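Local coordinates for protein ferritin heavy chain (Trichoplusia ni, PDB 1Z6O) that oxidises ferrous iron with molecular oxygen as the ferroxidase chain of a secreted ferritin shell of twelve heavy and twelve light chains that stores the ferric product, at the interface of chains A and B and the interface of chains C and A. Coordinates in Å, arbitrary orientation; residue numbers count along the deposited sequence, not the author numbering. Chains: chain A/B, Ferritin heavy chain; chain C, Ferritin light chain.

Two different neighbours of heavy chain A are met in these contacts, whose C-alpha centres lie about 27 Å apart. In contact 1 a second heavy chain lays its extended N-terminal segment on helices 105-132 and 139-168 of chain A. In contact 2 a light chain packs two of its helices, 37-61 and 70-96, against helices 19-47 and 54-80 of chain A. No residue is shared, and the four long helices of the heavy-chain bundle are divided evenly between the contacts. One heavy chain thus contacts a like and an unlike partner on different helix pairs, consistent with a shell of twelve heavy and twelve light chains.

Contact 1: the interface of chains A and B. Residues chain A 110, 164-165, 168; chain B 8-11.
A:Lys168, the last residue of helix 139-168 in the ferritin four-helix bundle, reaches obliquely across the extended segment B:Val8 to B:Pro11 of a neighbouring heavy chain. Its CG stands opposite the backbone N (chi1 -161°) and the chain runs on nearly straight, which carries the methylenes over the segment. A:Lys168 CB lies 4.0 Å from B:Val8 CG2, and CG faces B:Val8 CB; lysine and valine slide past each other in opposite directions. A:Lys168 CD then passes the methyl CG2 of B:Ile10 at 3.9 Å, and CE runs by the carbonyl oxygen of B:Gln9. At the tip, the terminal amino group NZ of A:Lys168 donates a hydrogen bond of 2.6 Å to B:Gln9 O, meeting it almost head-on with a C=O...N angle of 167°. Because the backbone oxygen is the acceptor, this bond does not depend on the side chain of B:Gln9, which is poorly ordered. Lysine suits the place: its aliphatic shaft packs on apolar groups and its polar end still reaches the carbonyl.

Within its own chain, A:Lys168 NZ forms a salt bridge and hydrogen bond of 2.7 Å with the carboxylate oxygen OE2 of A:Glu110, where the syn lone pair receives it. Glutamate is long enough to span from helix 105-132, and its negative charge should favour a charged lysine. It also works as a surface: its side chain crosses that of B:Pro11 at about a right angle, with A:Glu110 CG 3.6 Å from B:Pro11 CD. The compact proline ring fits against CB, CG and the carboxylate of A:Glu110.

In B:Ile10, CG1 sits between the backbone N and carbonyl carbon (chi1 62°), directing B:Ile10 CD1 to 3.7 Å from the hydroxyl OG of A:Ser165, while CG2 sits among A:Glu110 OE2, A:Lys168 CD and A:Ala164 CB. Alanine and serine are short enough that the isoleucine can probably come close to the helix.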
loop_
_atom_site.group_PDB
_atom_site.type_symbol
_atom_site.label_atom_id
_atom_site.label_comp_id
_atom_site.label_asym_id
_atom_site.label_seq_id
_atom_site.Cartn_x
_atom_site.Cartn_y
_atom_site.Cartn_z
ATOM N N GLU A 110 -40.526 22.214 29.399
ATOM C CA GLU A 110 -41.976 22.024 29.499
ATOM C C GLU A 110 -42.708 22.908 28.502
ATOM O O GLU A 110 -43.739 22.517 27.951
ATOM C CB GLU A 110 -42.461 22.316 30.928
ATOM C CG GLU A 110 -41.965 21.267 31.940
ATOM C CD GLU A 110 -42.565 21.464 33.337
ATOM O OE1 GLU A 110 -42.967 22.596 33.662
ATOM O OE2 GLU A 110 -42.617 20.495 34.119
ATOM N N ALA A 164 -37.470 16.551 30.472
ATOM C CA ALA A 164 -38.128 17.323 31.525
ATOM C C ALA A 164 -38.257 16.503 32.810
ATOM O O ALA A 164 -37.985 17.019 33.891
ATOM C CB ALA A 164 -39.517 17.791 31.058
ATOM N N SER A 165 -38.671 15.236 32.707
ATOM C CA SER A 165 -38.803 14.399 33.908
ATOM C C SER A 165 -37.465 14.226 34.610
ATOM O O SER A 165 -37.366 14.366 35.825
ATOM C CB SER A 165 -39.331 12.987 33.579
ATOM O OG SER A 165 -40.666 13.031 33.115
ATOM N N LYS A 168 -36.339 17.637 36.120
ATOM C CA LYS A 168 -37.223 18.113 37.183
ATOM C C LYS A 168 -37.007 17.376 38.502
ATOM O O LYS A 168 -37.148 17.968 39.567
ATOM C CB LYS A 168 -38.693 18.021 36.752
ATOM C CG LYS A 168 -39.627 18.912 37.585
ATOM C CD LYS A 168 -40.992 19.073 36.906
ATOM C CE LYS A 168 -41.830 20.174 37.572
ATOM N NZ LYS A 168 -43.096 20.402 36.798
ATOM N N VAL B 8 -42.327 13.818 40.516
ATOM C CA VAL B 8 -42.574 15.155 39.999
ATOM C C VAL B 8 -43.582 14.993 38.879
ATOM O O VAL B 8 -43.781 13.898 38.358
ATOM C CB VAL B 8 -41.292 15.805 39.426
ATOM C CG1 VAL B 8 -40.286 16.047 40.549
ATOM C CG2 VAL B 8 -40.698 14.910 38.328
ATOM N N GLN B 9 -44.214 16.086 38.500
ATOM C CA GLN B 9 -45.199 16.024 37.445
ATOM C C GLN B 9 -44.811 17.003 36.360
ATOM O O GLN B 9 -44.373 18.115 36.652
ATOM C CB GLN B 9 -46.575 16.404 37.995
ATOM C CG GLN B 9 -47.067 15.526 39.141
ATOM C CD GLN B 9 -47.181 14.059 38.755
ATOM O OE1 GLN B 9 -47.751 13.716 37.714
ATOM N NE2 GLN B 9 -46.647 13.180 39.602
ATOM N N ILE B 10 -44.946 16.584 35.107
ATOM C CA ILE B 10 -44.654 17.482 34.002
ATOM C C ILE B 10 -45.943 17.520 33.175
ATOM O O ILE B 10 -46.866 16.747 33.430
ATOM C CB ILE B 10 -43.467 16.974 33.127
ATOM C CG1 ILE B 10 -43.820 15.632 32.494
ATOM C CG2 ILE B 10 -42.180 16.858 33.978
ATOM C CD1 ILE B 10 -42.918 15.279 31.304
ATOM N N PRO B 11 -46.024 18.410 32.180
ATOM C CA PRO B 11 -47.216 18.524 31.325
ATOM C C PRO B 11 -47.581 17.162 30.723
ATOM O O PRO B 11 -46.695 16.385 30.369
ATOM C CB PRO B 11 -46.779 19.519 30.253
ATOM C CG PRO B 11 -45.788 20.399 30.998
ATOM C CD PRO B 11 -44.990 19.386 31.786
#

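Contact 2: the interface of chains C and A. Residues chain C 53, 80, 84; chain A 36, 40, 64-65, 68.
The indole of C:Trp84 and the side chain of A:Arg68 lie one over the other, pointing in opposite directions, with ring and guanidinium planes only 12° apart. It is the methylene CD of A:Arg68 that covers the middle of the indole face, 3.6 Å from the centroid of the five-membered ring of C:Trp84, in a CH-pi contact. The guanidinium is shifted onward, so that C:Trp84 CB lies over its face toward the rim. The arginine is extended from CG to NE before the last torsion turns, and A:Arg68 NH1 donates to the hydroxyl OG of C:Ser80 at 2.9 Å, with the acceptor in the guanidinium plane. Arginine thus offers both an aliphatic CH2 for the indole face and a planar group with directed N-H bonds.

The N-H edge of the indole makes a second contact: C:Trp84 NE1 donates to A:Ser65 OG at 2.9 Å, the oxygen lying in the ring plane and the angle at hydrogen 165°. This bond gives the N-H a partner and should hold the rotation of the indole. At the far end, C:Trp84 CH2 meets A:Leu40 CD1 at 3.9 Å, leucine and tryptophan arriving from opposite directions. CZ2 lies against the backbone and CB of A:Ala64, where a short side chain suits a broad ring.

C:Tyr53 runs past A:Arg68 in the opposite sense, its ring steeply inclined at 64° to the guanidinium. C:Tyr53 OH touches the arginine CB and CG and shares a hydrogen bond of 2.9 Å with A:Ser36 OG. Tyrosine is long enough to carry its hydroxyl across, whereas the short serine hydroxyls fit close between helices.

Light-chain helix 70-96 and heavy-chain helix 54-80 pack antiparallel, flanked by helices 37-61 and 19-47, the paired-subunit arrangement familiar in ferritins, here joining a light and a heavy chain.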
loop_
_atom_site.group_PDB
_atom_site.type_symbol
_atom_site.label_atom_id
_atom_site.label_comp_id
_atom_site.label_asym_id
_atom_site.label_seq_id
_atom_site.Cartn_x
_atom_site.Cartn_y
_atom_site.Cartn_z
ATOM N N TYR C 53 -36.677 35.008 5.705
ATOM C CA TYR C 53 -37.978 34.487 5.298
ATOM C C TYR C 53 -38.496 35.139 4.005
ATOM O O TYR C 53 -39.182 34.481 3.227
ATOM C CB TYR C 53 -38.985 34.587 6.467
ATOM C CG TYR C 53 -38.841 33.395 7.403
ATOM C CD1 TYR C 53 -38.308 33.531 8.694
ATOM C CD2 TYR C 53 -39.205 32.119 6.973
ATOM C CE1 TYR C 53 -38.147 32.411 9.531
ATOM C CE2 TYR C 53 -39.045 31.004 7.792
ATOM C CZ TYR C 53 -38.522 31.153 9.064
ATOM O OH TYR C 53 -38.404 30.035 9.855
ATOM N N SER C 80 -31.380 33.146 1.586
ATOM C CA SER C 80 -32.193 32.841 2.770
ATOM C C SER C 80 -31.381 32.092 3.824
ATOM O O SER C 80 -31.391 32.460 5.007
ATOM C CB SER C 80 -33.410 31.982 2.382
ATOM O OG SER C 80 -34.160 31.641 3.545
ATOM N N TRP C 84 -30.364 33.419 7.554
ATOM C CA TRP C 84 -30.808 32.669 8.734
ATOM C C TRP C 84 -29.590 32.397 9.623
ATOM O O TRP C 84 -29.613 32.594 10.841
ATOM C CB TRP C 84 -31.451 31.336 8.308
ATOM C CG TRP C 84 -31.782 30.423 9.468
ATOM C CD1 TRP C 84 -31.118 29.284 9.834
ATOM C CD2 TRP C 84 -32.857 30.578 10.400
ATOM N NE1 TRP C 84 -31.720 28.717 10.940
ATOM C CE2 TRP C 84 -32.788 29.492 11.307
ATOM C CE3 TRP C 84 -33.882 31.530 10.555
ATOM C CZ2 TRP C 84 -33.706 29.328 12.357
ATOM C CZ3 TRP C 84 -34.799 31.364 11.598
ATOM C CH2 TRP C 84 -34.701 30.269 12.485
ATOM N N SER A 36 -40.358 28.224 14.990
ATOM C CA SER A 36 -38.925 28.474 14.807
ATOM C C SER A 36 -38.517 29.752 15.529
ATOM O O SER A 36 -37.452 29.798 16.139
ATOM C CB SER A 36 -38.505 28.572 13.315
ATOM O OG SER A 36 -38.865 29.816 12.707
ATOM N N LEU A 40 -35.873 30.281 18.666
ATOM C CA LEU A 40 -34.730 31.206 18.584
ATOM C C LEU A 40 -34.639 32.005 19.878
ATOM O O LEU A 40 -33.548 32.279 20.371
ATOM C CB LEU A 40 -34.880 32.221 17.436
ATOM C CG LEU A 40 -34.490 31.854 16.007
ATOM C CD1 LEU A 40 -34.668 33.101 15.110
ATOM C CD2 LEU A 40 -33.028 31.374 15.974
ATOM N N ALA A 64 -34.885 25.446 16.446
ATOM C CA ALA A 64 -35.364 26.549 15.607
ATOM C C ALA A 64 -35.093 26.235 14.131
ATOM O O ALA A 64 -35.959 26.426 13.274
ATOM C CB ALA A 64 -34.658 27.889 15.999
ATOM N N SER A 65 -33.885 25.764 13.826
ATOM C CA SER A 65 -33.546 25.450 12.438
ATOM C C SER A 65 -34.384 24.287 11.913
ATOM O O SER A 65 -34.755 24.254 10.738
ATOM C CB SER A 65 -32.050 25.125 12.316
ATOM O OG SER A 65 -31.294 26.304 12.544
ATOM N N ARG A 68 -37.802 25.538 10.933
ATOM C CA ARG A 68 -37.714 26.250 9.659
ATOM C C ARG A 68 -37.720 25.205 8.536
ATOM O O ARG A 68 -38.353 25.405 7.496
ATOM C CB ARG A 68 -36.431 27.091 9.614
ATOM C CG ARG A 68 -36.116 27.725 8.256
ATOM C CD ARG A 68 -34.944 28.729 8.404
ATOM N NE ARG A 68 -34.522 29.305 7.122
ATOM C CZ ARG A 68 -33.635 28.751 6.302
ATOM N NH1 ARG A 68 -33.319 29.356 5.158
ATOM N NH2 ARG A 68 -33.051 27.603 6.630
#